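Local atomic coordinates of putative ATP binding component of ABC-transporter (Escherichia coli, PDB entry 2R5O), a protein that probably energises polysaccharide export across the membrane as the ATP-binding component of an ABC transporter, its C-terminal domain here having an immunoglobulin fold associated with carbohydrate binding. Residues Ile26-His31 with Glu40-Gln45; Thr32-Arg37 with Val60-Ser65; Ile51-Gln56 with Asp162-His167. All coordinates share one frame; numbering follows the deposited sequence. Where two conformers were deposited one is given.

Contact 1: residues Ile26-His31 with Glu40-Gln45; sequences IEDVYH and EYRWGQ. With NA (sodium ion), chain F.
Arg42 stretches its aliphatic chain straight from CG to NE, with CG anti to the backbone N (chi1 -172°), an extended reach that brings the guanidinium to Asp28. The aspartate answers with the same first torsion (chi1 -173°), and the two side chains advance from opposite directions. Contact is made at one carboxylate oxygen. Asp28 OD2 takes Arg42 NH1 at 2.9 Å on its syn lone pair, while Arg42 NH2 reaches Asp28 OD2 at 3.1 Å, also on the syn side but tilted out of the carboxylate plane. The guanidinium thus presents its two terminal nitrogens end-on to a single acceptor, which lies in its plane, and the carboxylate plane stands 86° from that of the guanidinium. Both bonds are moderately bent, as is expected when two N-H groups converge on one atom. This salt bridge fastens the loop that precedes strand 41-43 to the strand itself, at the margin of the immunoglobulin-like domain, where strand 41-43 pairs antiparallel with strand 153-169. Neither ion relies on the other alone: Asp28 OD1 forms a salt bridge with Arg160, and Arg42 NH2 forms one with Asp158. Asp28 therefore lies between two arginines, and its negative charge probably eases the close approach of Arg42 NH1 to Arg160 NH1. Nearby, the Tyr30 ring makes a cation-pi contact with Arg160, and its OH is hydrogen-bonded with Ser163 OG. One residue earlier in the strand than Arg42, Tyr41 takes no part in the salt bridge and binds a sodium ion through its hydroxyl, with Tyr41 OH 2.5 Å from the metal.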
loop_
_atom_site.group_PDB
_atom_site.type_symbol
_atom_site.label_atom_id
_atom_site.label_comp_id
_atom_site.label_asym_id
_atom_site.label_seq_id
_atom_site.Cartn_x
_atom_site.Cartn_y
_atom_site.Cartn_z
ATOM N N ILE A 26 33.912 -6.201 -10.546
ATOM C CA ILE A 26 33.281 -7.273 -9.764
ATOM C C ILE A 26 33.520 -7.198 -8.258
ATOM O O ILE A 26 33.117 -8.111 -7.540
ATOM C CB ILE A 26 33.680 -8.687 -10.273
ATOM C CG1 ILE A 26 35.175 -8.962 -10.064
ATOM C CG2 ILE A 26 33.296 -8.846 -11.743
ATOM C CD1 ILE A 26 35.515 -10.443 -10.125
ATOM N N GLU A 27 34.138 -6.121 -7.776
ATOM C CA GLU A 27 34.403 -5.946 -6.341
ATOM C C GLU A 27 33.074 -5.780 -5.610
ATOM O O GLU A 27 32.166 -5.138 -6.119
ATOM C CB GLU A 27 35.260 -4.698 -6.101
ATOM C CG GLU A 27 35.689 -4.465 -4.658
ATOM C CD GLU A 27 36.456 -3.161 -4.475
ATOM O OE1 GLU A 27 36.684 -2.778 -3.308
ATOM O OE2 GLU A 27 36.823 -2.510 -5.487
ATOM N N ASP A 28 32.969 -6.359 -4.416
ATOM C CA ASP A 28 31.747 -6.263 -3.606
ATOM C C ASP A 28 31.784 -4.931 -2.849
ATOM O O ASP A 28 32.365 -4.839 -1.757
ATOM C CB ASP A 28 31.646 -7.493 -2.686
ATOM C CG ASP A 28 30.343 -7.572 -1.944
ATOM O OD1 ASP A 28 29.592 -6.579 -1.894
ATOM O OD2 ASP A 28 30.058 -8.647 -1.388
ATOM N N VAL A 29 31.221 -3.891 -3.470
ATOM C CA VAL A 29 31.204 -2.541 -2.912
ATOM C C VAL A 29 29.839 -2.137 -2.329
ATOM O O VAL A 29 29.628 -0.996 -1.941
ATOM C CB VAL A 29 31.660 -1.507 -3.967
ATOM C CG1 VAL A 29 33.074 -1.826 -4.431
ATOM C CG2 VAL A 29 30.733 -1.447 -5.139
ATOM N N TYR A 30 28.930 -3.100 -2.240
ATOM C CA TYR A 30 27.580 -2.888 -1.720
ATOM C C TYR A 30 27.586 -2.128 -0.398
ATOM O O TYR A 30 26.805 -1.193 -0.188
ATOM C CB TYR A 30 26.945 -4.263 -1.583
ATOM C CG TYR A 30 25.458 -4.385 -1.358
ATOM C CD1 TYR A 30 24.610 -4.839 -2.378
ATOM C CD2 TYR A 30 24.894 -4.139 -0.110
ATOM C CE1 TYR A 30 23.276 -5.039 -2.166
ATOM C CE2 TYR A 30 23.534 -4.333 0.108
ATOM C CZ TYR A 30 22.729 -4.800 -0.929
ATOM O OH TYR A 30 21.392 -5.047 -0.715
ATOM N N HIS A 31 28.491 -2.537 0.491
ATOM C CA HIS A 31 28.560 -2.004 1.842
ATOM C C HIS A 31 28.987 -0.533 1.876
ATOM O O HIS A 31 28.863 0.110 2.924
ATOM C CB HIS A 31 29.512 -2.842 2.690
ATOM C CG HIS A 31 30.950 -2.660 2.352
ATOM N ND1 HIS A 31 31.610 -3.361 1.364
ATOM C CD2 HIS A 31 31.852 -1.805 2.874
ATOM C CE1 HIS A 31 32.868 -2.945 1.308
ATOM N NE2 HIS A 31 33.039 -2.007 2.213
ATOM N N GLU A 40 22.649 -5.711 8.277
ATOM C CA GLU A 40 22.212 -6.715 7.312
ATOM C C GLU A 40 22.402 -8.132 7.797
ATOM O O GLU A 40 23.373 -8.431 8.509
ATOM C CB GLU A 40 23.091 -6.530 6.075
ATOM C CG GLU A 40 23.288 -7.730 5.213
ATOM C CD GLU A 40 24.120 -7.496 3.977
ATOM O OE1 GLU A 40 25.235 -6.924 4.044
ATOM O OE2 GLU A 40 23.718 -7.984 2.915
ATOM N N TYR A 41 21.517 -9.012 7.381
ATOM C CA TYR A 41 21.730 -10.449 7.547
ATOM C C TYR A 41 21.888 -11.078 6.170
ATOM O O TYR A 41 20.896 -11.349 5.488
ATOM C CB TYR A 41 20.584 -11.069 8.351
ATOM C CG TYR A 41 20.668 -12.581 8.502
ATOM C CD1 TYR A 41 21.858 -13.309 8.378
ATOM C CD2 TYR A 41 19.535 -13.301 8.789
ATOM C CE1 TYR A 41 21.895 -14.694 8.539
ATOM C CE2 TYR A 41 19.554 -14.683 8.917
ATOM C CZ TYR A 41 20.740 -15.360 8.783
ATOM O OH TYR A 41 20.753 -16.732 8.920
ATOM N N ARG A 42 23.126 -11.273 5.743
ATOM C CA ARG A 42 23.446 -11.841 4.463
ATOM C C ARG A 42 23.536 -13.347 4.577
ATOM O O ARG A 42 24.172 -13.855 5.499
ATOM C CB ARG A 42 24.749 -11.240 3.955
ATOM C CG ARG A 42 25.081 -11.617 2.529
ATOM C CD ARG A 42 26.378 -11.003 2.078
ATOM N NE ARG A 42 26.583 -11.141 0.644
ATOM C CZ ARG A 42 27.614 -10.584 0.008
ATOM N NH1 ARG A 42 28.515 -9.917 0.711
ATOM N NH2 ARG A 42 27.706 -10.650 -1.312
ATOM N N TRP A 43 22.897 -14.060 3.662
ATOM C CA TRP A 43 22.876 -15.510 3.680
ATOM C C TRP A 43 22.754 -16.015 2.256
ATOM O O TRP A 43 22.467 -15.260 1.311
ATOM C CB TRP A 43 21.756 -16.051 4.601
ATOM C CG TRP A 43 20.380 -15.723 4.126
ATOM C CD1 TRP A 43 19.702 -14.547 4.225
ATOM C CD2 TRP A 43 19.502 -16.644 3.450
ATOM N NE1 TRP A 43 18.453 -14.670 3.643
ATOM C CE2 TRP A 43 18.310 -15.950 3.162
ATOM C CE3 TRP A 43 19.603 -17.991 3.093
ATOM C CZ2 TRP A 43 17.232 -16.556 2.494
ATOM C CZ3 TRP A 43 18.533 -18.583 2.407
ATOM C CH2 TRP A 43 17.365 -17.866 2.145
ATOM N N GLY A 44 22.905 -17.317 2.079
ATOM C CA GLY A 44 22.777 -17.922 0.754
ATOM C C GLY A 44 23.712 -19.085 0.570
ATOM O O GLY A 44 24.654 -19.268 1.329
ATOM N N GLN A 45 23.489 -19.857 -0.482
ATOM C CA GLN A 45 24.325 -21.012 -0.788
ATOM C C GLN A 45 25.557 -20.648 -1.567
ATOM O O GLN A 45 26.459 -21.499 -1.677
ATOM C CB GLN A 45 23.519 -22.056 -1.564
ATOM C CG GLN A 45 22.455 -22.712 -0.709
ATOM C CD GLN A 45 21.962 -24.027 -1.299
ATOM O OE1 GLN A 45 22.658 -24.673 -2.073
ATOM N NE2 GLN A 45 20.765 -24.410 -0.934
HETATM NA NA NA F . 22.790 -17.861 7.901
#

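Contact 2: residues Thr32-Arg37 with Val60-Ser65; sequences TRPGYR and VDFPPS
Pro34 lays its pyrrolidine ring over one face of the Phe62 ring, in a CH-pi contact that is almost perfectly centred. Pro34 CD stands 3.6 Å from the centroid of the Phe62 ring and only 1° off its normal, which leaves it nearly equidistant from the six ring carbons. Apolar contact extends this overlap toward the root of the phenylalanine, where Pro34 CG comes within 3.7 Å of Phe62 CG and 3.9 Å of Phe62 CB. Phe62 CG sits beside its backbone N, anti to the carbonyl carbon (chi1 -69°), with one ring face turned to Pro34. At the far end of the ring Arg33 adds a looser contact through its aliphatic part, with Arg33 CB 4.0 Å from Phe62 CZ.

The proline occupies the second position of a type II beta turn from Arg33 to Tyr36, with Gly35 third, in the backbone conformation that suits glycine there. The turn is closed by Tyr36 N bonding to Arg33 O at 3.2 Å, and it meets the chain just after strand 60-61, an outermost strand of the four-stranded sheet.

Polar partners tie both sides to strand 48-57: Arg33 NE forms a salt bridge with Asp52, and the backbone of Phe62 is hydrogen-bonded with that of Ile55. Separately, the ring of Phe62 meets that of His54, their planes about 60° apart.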
loop_
_atom_site.group_PDB
_atom_site.type_symbol
_atom_site.label_atom_id
_atom_site.label_comp_id
_atom_site.label_asym_id
_atom_site.label_seq_id
_atom_site.Cartn_x
_atom_site.Cartn_y
_atom_site.Cartn_z
ATOM N N THR A 32 29.477 0.006 0.750
ATOM C CA THR A 32 29.941 1.401 0.714
ATOM C C THR A 32 28.867 2.411 0.322
ATOM O O THR A 32 29.146 3.607 0.320
ATOM C CB THR A 32 31.098 1.595 -0.288
ATOM O OG1 THR A 32 30.610 1.505 -1.637
ATOM C CG2 THR A 32 32.229 0.574 -0.052
ATOM N N ARG A 33 27.682 1.949 -0.049
ATOM C CA ARG A 33 26.680 2.824 -0.657
ATOM C C ARG A 33 25.769 3.511 0.367
ATOM O O ARG A 33 25.601 3.033 1.479
ATOM C CB ARG A 33 25.809 2.037 -1.644
ATOM C CG ARG A 33 26.575 1.412 -2.796
ATOM C CD ARG A 33 27.445 2.435 -3.524
ATOM N NE ARG A 33 28.050 1.831 -4.687
ATOM C CZ ARG A 33 28.994 2.408 -5.421
ATOM N NH1 ARG A 33 29.452 3.615 -5.104
ATOM N NH2 ARG A 33 29.485 1.782 -6.472
ATOM N N PRO A 34 25.173 4.636 -0.007
ATOM C CA PRO A 34 24.263 5.309 0.888
ATOM C C PRO A 34 23.089 4.413 1.276
ATOM O O PRO A 34 22.500 3.748 0.427
ATOM C CB PRO A 34 23.778 6.506 0.049
ATOM C CG PRO A 34 24.899 6.788 -0.883
ATOM C CD PRO A 34 25.359 5.389 -1.260
ATOM N N GLY A 35 22.751 4.425 2.559
ATOM C CA GLY A 35 21.664 3.637 3.093
ATOM C C GLY A 35 22.050 2.228 3.498
ATOM O O GLY A 35 21.227 1.524 4.080
ATOM N N TYR A 36 23.274 1.787 3.229
ATOM C CA TYR A 36 23.654 0.431 3.601
ATOM C C TYR A 36 23.571 0.259 5.113
ATOM O O TYR A 36 23.987 1.127 5.879
ATOM C CB TYR A 36 25.071 0.107 3.137
ATOM C CG TYR A 36 25.530 -1.226 3.670
ATOM C CD1 TYR A 36 25.057 -2.404 3.113
ATOM C CD2 TYR A 36 26.431 -1.312 4.725
ATOM C CE1 TYR A 36 25.413 -3.636 3.617
ATOM C CE2 TYR A 36 26.818 -2.538 5.236
ATOM C CZ TYR A 36 26.302 -3.696 4.677
ATOM O OH TYR A 36 26.689 -4.906 5.214
ATOM N N ARG A 37 23.046 -0.882 5.539
ATOM C CA ARG A 37 22.939 -1.220 6.947
ATOM C C ARG A 37 23.972 -2.269 7.337
ATOM O O ARG A 37 23.858 -3.417 6.893
ATOM C CB ARG A 37 21.554 -1.788 7.240
ATOM C CG ARG A 37 20.439 -0.831 6.966
ATOM C CD ARG A 37 19.103 -1.409 7.369
ATOM N NE ARG A 37 18.909 -1.371 8.811
ATOM C CZ ARG A 37 18.737 -2.419 9.607
ATOM N NH1 ARG A 37 18.759 -3.661 9.150
ATOM N NH2 ARG A 37 18.547 -2.196 10.911
ATOM N N VAL A 60 17.282 11.655 -9.605
ATOM C CA VAL A 60 18.234 11.938 -8.546
ATOM C C VAL A 60 18.817 10.624 -8.065
ATOM O O VAL A 60 18.101 9.705 -7.673
ATOM C CB VAL A 60 17.569 12.670 -7.356
ATOM C CG1 VAL A 60 18.565 12.910 -6.225
ATOM C CG2 VAL A 60 16.924 13.946 -7.819
ATOM N N ASP A 61 20.135 10.519 -8.093
ATOM C CA ASP A 61 20.851 9.364 -7.584
ATOM C C ASP A 61 20.978 9.407 -6.063
ATOM O O ASP A 61 21.335 10.436 -5.491
ATOM C CB ASP A 61 22.224 9.302 -8.235
ATOM C CG ASP A 61 22.146 9.105 -9.724
ATOM O OD1 ASP A 61 21.544 8.112 -10.180
ATOM O OD2 ASP A 61 22.702 9.952 -10.441
ATOM N N PHE A 62 20.682 8.302 -5.392
ATOM C CA PHE A 62 20.795 8.176 -3.947
ATOM C C PHE A 62 20.232 9.409 -3.252
ATOM O O PHE A 62 20.914 10.044 -2.468
ATOM C CB PHE A 62 22.229 7.888 -3.503
ATOM C CG PHE A 62 22.739 6.511 -3.878
ATOM C CD1 PHE A 62 22.114 5.365 -3.377
ATOM C CD2 PHE A 62 23.859 6.355 -4.689
ATOM C CE1 PHE A 62 22.604 4.113 -3.693
ATOM C CE2 PHE A 62 24.355 5.093 -4.992
ATOM C CZ PHE A 62 23.697 3.983 -4.496
ATOM N N PRO A 63 18.950 9.726 -3.499
ATOM C CA PRO A 63 18.346 10.849 -2.773
ATOM C C PRO A 63 18.314 10.537 -1.268
ATOM O O PRO A 63 18.313 9.365 -0.877
ATOM C CB PRO A 63 16.943 10.892 -3.361
ATOM C CG PRO A 63 16.665 9.477 -3.754
ATOM C CD PRO A 63 17.970 8.999 -4.325
ATOM N N PRO A 64 18.282 11.549 -0.406
ATOM C CA PRO A 64 18.305 11.272 1.032
ATOM C C PRO A 64 17.006 10.680 1.558
ATOM O O PRO A 64 16.972 10.109 2.638
ATOM C CB PRO A 64 18.556 12.670 1.636
ATOM C CG PRO A 64 17.960 13.619 0.638
ATOM C CD PRO A 64 18.326 12.995 -0.693
ATOM N N SER A 65 15.925 10.825 0.816
ATOM C CA SER A 65 14.671 10.140 1.108
ATOM C C SER A 65 13.928 9.936 -0.182
ATOM O O SER A 65 14.293 10.492 -1.194
ATOM C CB SER A 65 13.833 10.929 2.101
ATOM O OG SER A 65 13.401 12.167 1.541
#

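Contact 3: residues Ile51-Gln56 with Asp162-His167; sequences IDYHIQ and DSIILH
Strands 51-56 and 163-167 run nearly parallel, 12° apart in direction, with their axes 10.5 Å from each other at closest approach, a spacing bridged by side chains between two sheets. The main encounter is that of Tyr53 and Ile164, which come from opposite directions. Ile164 sets its terminal methyl over the middle of one face of the Tyr53 ring, with Ile164 CD1 3.4 Å from the Tyr53 ring centroid and 7° off the normal, a close CH-pi contact. Ile164 CG1 follows toward the phenol end, 3.6 Å from Tyr53 CZ. Tyr53 CG lies between the backbone N and the carbonyl carbon (chi1 71°), which turns the ring broadside to the methyl. Its OH is hydrogen-bonded to Pro34 O, while the ring also meets Tyr30 and Phe143.

Two residues on, Ile55 slips past Ile164 in the opposite sense, with Ile55 CD1 4.1 Å from Ile164 CG2. The same methyl reaches Leu166, two residues beyond Ile164, with Ile55 CD1 lying 3.9 Å from Leu166 CD2. Classic beta bulges mark both strands nearby, Ile51 and Asp52 facing Lys77 and Ser163 and Ile164 facing Leu141. Tyr53, Ile55, Ile164 and Leu166 are all buried, and their face-to-face packing between two sheets is the hydrophobic core arrangement of an immunoglobulin-fold beta sandwich.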
loop_
_atom_site.group_PDB
_atom_site.type_symbol
_atom_site.label_atom_id
_atom_site.label_comp_id
_atom_site.label_asym_id
_atom_site.label_seq_id
_atom_site.Cartn_x
_atom_site.Cartn_y
_atom_site.Cartn_z
ATOM N N ILE A 51 26.907 -7.582 -5.679
ATOM C CA ILE A 51 28.126 -6.819 -5.376
ATOM C C ILE A 51 27.922 -5.298 -5.323
ATOM O O ILE A 51 28.817 -4.585 -4.903
ATOM C CB ILE A 51 29.257 -7.181 -6.367
ATOM C CG1 ILE A 51 28.786 -7.115 -7.824
ATOM C CG2 ILE A 51 29.795 -8.571 -6.037
ATOM C CD1 ILE A 51 29.951 -7.196 -8.808
ATOM N N ASP A 52 26.758 -4.820 -5.749
ATOM C CA ASP A 52 26.497 -3.380 -5.705
ATOM C C ASP A 52 25.002 -3.154 -5.834
ATOM O O ASP A 52 24.257 -4.056 -6.241
ATOM C CB ASP A 52 27.266 -2.648 -6.825
ATOM C CG ASP A 52 27.556 -1.186 -6.515
ATOM O OD1 ASP A 52 27.184 -0.678 -5.452
ATOM O OD2 ASP A 52 28.210 -0.554 -7.377
ATOM N N TYR A 53 24.563 -1.955 -5.465
ATOM C CA TYR A 53 23.196 -1.516 -5.730
ATOM C C TYR A 53 23.179 -0.035 -6.020
ATOM O O TYR A 53 24.153 0.687 -5.743
ATOM C CB TYR A 53 22.261 -1.843 -4.561
ATOM C CG TYR A 53 22.462 -1.033 -3.293
ATOM C CD1 TYR A 53 21.725 0.126 -3.020
ATOM C CD2 TYR A 53 23.373 -1.436 -2.343
ATOM C CE1 TYR A 53 21.905 0.836 -1.860
ATOM C CE2 TYR A 53 23.546 -0.732 -1.150
ATOM C CZ TYR A 53 22.801 0.398 -0.926
ATOM O OH TYR A 53 23.006 1.085 0.265
ATOM N N HIS A 54 22.052 0.400 -6.557
ATOM C CA HIS A 54 21.836 1.809 -6.835
ATOM C C HIS A 54 20.365 2.115 -6.634
ATOM O O HIS A 54 19.513 1.294 -6.944
ATOM C CB HIS A 54 22.244 2.145 -8.283
ATOM C CG HIS A 54 22.385 3.607 -8.542
ATOM N ND1 HIS A 54 23.532 4.299 -8.221
ATOM C CD2 HIS A 54 21.533 4.500 -9.094
ATOM C CE1 HIS A 54 23.377 5.570 -8.574
ATOM N NE2 HIS A 54 22.166 5.723 -9.084
ATOM N N ILE A 55 20.057 3.281 -6.094
ATOM C CA ILE A 55 18.697 3.756 -5.950
ATOM C C ILE A 55 18.600 5.122 -6.576
ATOM O O ILE A 55 19.492 5.961 -6.388
ATOM C CB ILE A 55 18.257 3.776 -4.469
ATOM C CG1 ILE A 55 18.328 2.333 -3.922
ATOM C CG2 ILE A 55 16.841 4.348 -4.316
ATOM C CD1 ILE A 55 18.049 2.165 -2.420
ATOM N N GLN A 56 17.563 5.348 -7.354
ATOM C CA GLN A 56 17.361 6.631 -8.029
ATOM C C GLN A 56 15.887 6.941 -8.089
ATOM O O GLN A 56 15.078 6.032 -8.266
ATOM C CB GLN A 56 18.012 6.630 -9.397
ATOM C CG GLN A 56 17.489 5.575 -10.275
ATOM C CD GLN A 56 18.343 5.331 -11.508
ATOM O OE1 GLN A 56 19.538 5.661 -11.533
ATOM N NE2 GLN A 56 17.746 4.717 -12.535
ATOM N N ASP A 162 17.402 -7.232 4.818
ATOM C CA ASP A 162 17.321 -6.028 5.635
ATOM C C ASP A 162 18.639 -5.270 5.579
ATOM O O ASP A 162 19.195 -4.834 6.591
ATOM C CB ASP A 162 16.952 -6.345 7.085
ATOM C CG ASP A 162 15.496 -6.753 7.276
ATOM O OD1 ASP A 162 14.673 -6.553 6.397
ATOM O OD2 ASP A 162 15.215 -7.273 8.395
ATOM N N SER A 163 19.135 -5.095 4.355
ATOM C CA SER A 163 20.468 -4.557 4.139
ATOM C C SER A 163 20.532 -3.086 3.796
ATOM O O SER A 163 21.646 -2.540 3.779
ATOM C CB SER A 163 21.170 -5.367 3.062
ATOM O OG SER A 163 20.439 -5.326 1.831
ATOM N N ILE A 164 19.392 -2.453 3.549
ATOM C CA ILE A 164 19.362 -1.049 3.173
ATOM C C ILE A 164 18.227 -0.366 3.936
ATOM O O ILE A 164 17.123 -0.934 4.042
ATOM C CB ILE A 164 19.172 -0.894 1.637
ATOM C CG1 ILE A 164 20.350 -1.520 0.857
ATOM C CG2 ILE A 164 18.964 0.577 1.250
ATOM C CD1 ILE A 164 20.013 -1.855 -0.587
ATOM N N ILE A 165 18.492 0.815 4.494
ATOM C CA ILE A 165 17.440 1.615 5.130
ATOM C C ILE A 165 16.934 2.632 4.114
ATOM O O ILE A 165 17.716 3.296 3.417
ATOM C CB ILE A 165 17.871 2.239 6.482
ATOM C CG1 ILE A 165 16.683 2.942 7.138
ATOM C CG2 ILE A 165 19.069 3.158 6.324
ATOM C CD1 ILE A 165 16.859 3.175 8.621
ATOM N N LEU A 166 15.611 2.736 4.013
ATOM C CA LEU A 166 14.922 3.720 3.188
ATOM C C LEU A 166 14.178 4.702 4.087
ATOM O O LEU A 166 13.516 4.308 5.027
ATOM C CB LEU A 166 13.876 3.041 2.298
ATOM C CG LEU A 166 14.360 1.907 1.385
ATOM C CD1 LEU A 166 13.213 1.338 0.567
ATOM C CD2 LEU A 166 15.478 2.353 0.461
ATOM N N HIS A 167 14.269 5.976 3.745
ATOM C CA HIS A 167 13.537 7.044 4.420
ATOM C C HIS A 167 12.501 7.558 3.465
ATOM O O HIS A 167 12.853 7.852 2.319
ATOM C CB HIS A 167 14.475 8.195 4.826
ATOM C CG HIS A 167 15.700 7.746 5.547
ATOM N ND1 HIS A 167 15.654 7.177 6.803
ATOM C CD2 HIS A 167 17.006 7.775 5.197
ATOM C CE1 HIS A 167 16.881 6.878 7.194
ATOM N NE2 HIS A 167 17.720 7.227 6.238
#

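Contact 3 lies in the interior, about 7 Å from the centre of the chain, whereas contacts 1 and 2 lie nearer the surface, each about 13 Å from it. The centres of contacts 2 and 3 are about 6 Å apart; Asp61 OD1 meets His54 NE2 at 2.7 Å, and Ser65 CB packs 3.2 Å from His167 O. Contact 1, with its centre about 12 Å from that of contact 3, is joined to it by Val29 N to Ile51 O at 2.9 Å and by packing of Ile26 CA on Ile51 CD1 at 3.5 Å. Contacts 1 and 2 touch through Tyr30 CD2 and Tyr36 CD1, 3.7 Å apart. The sodium ion belongs to contact 1, at Tyr41.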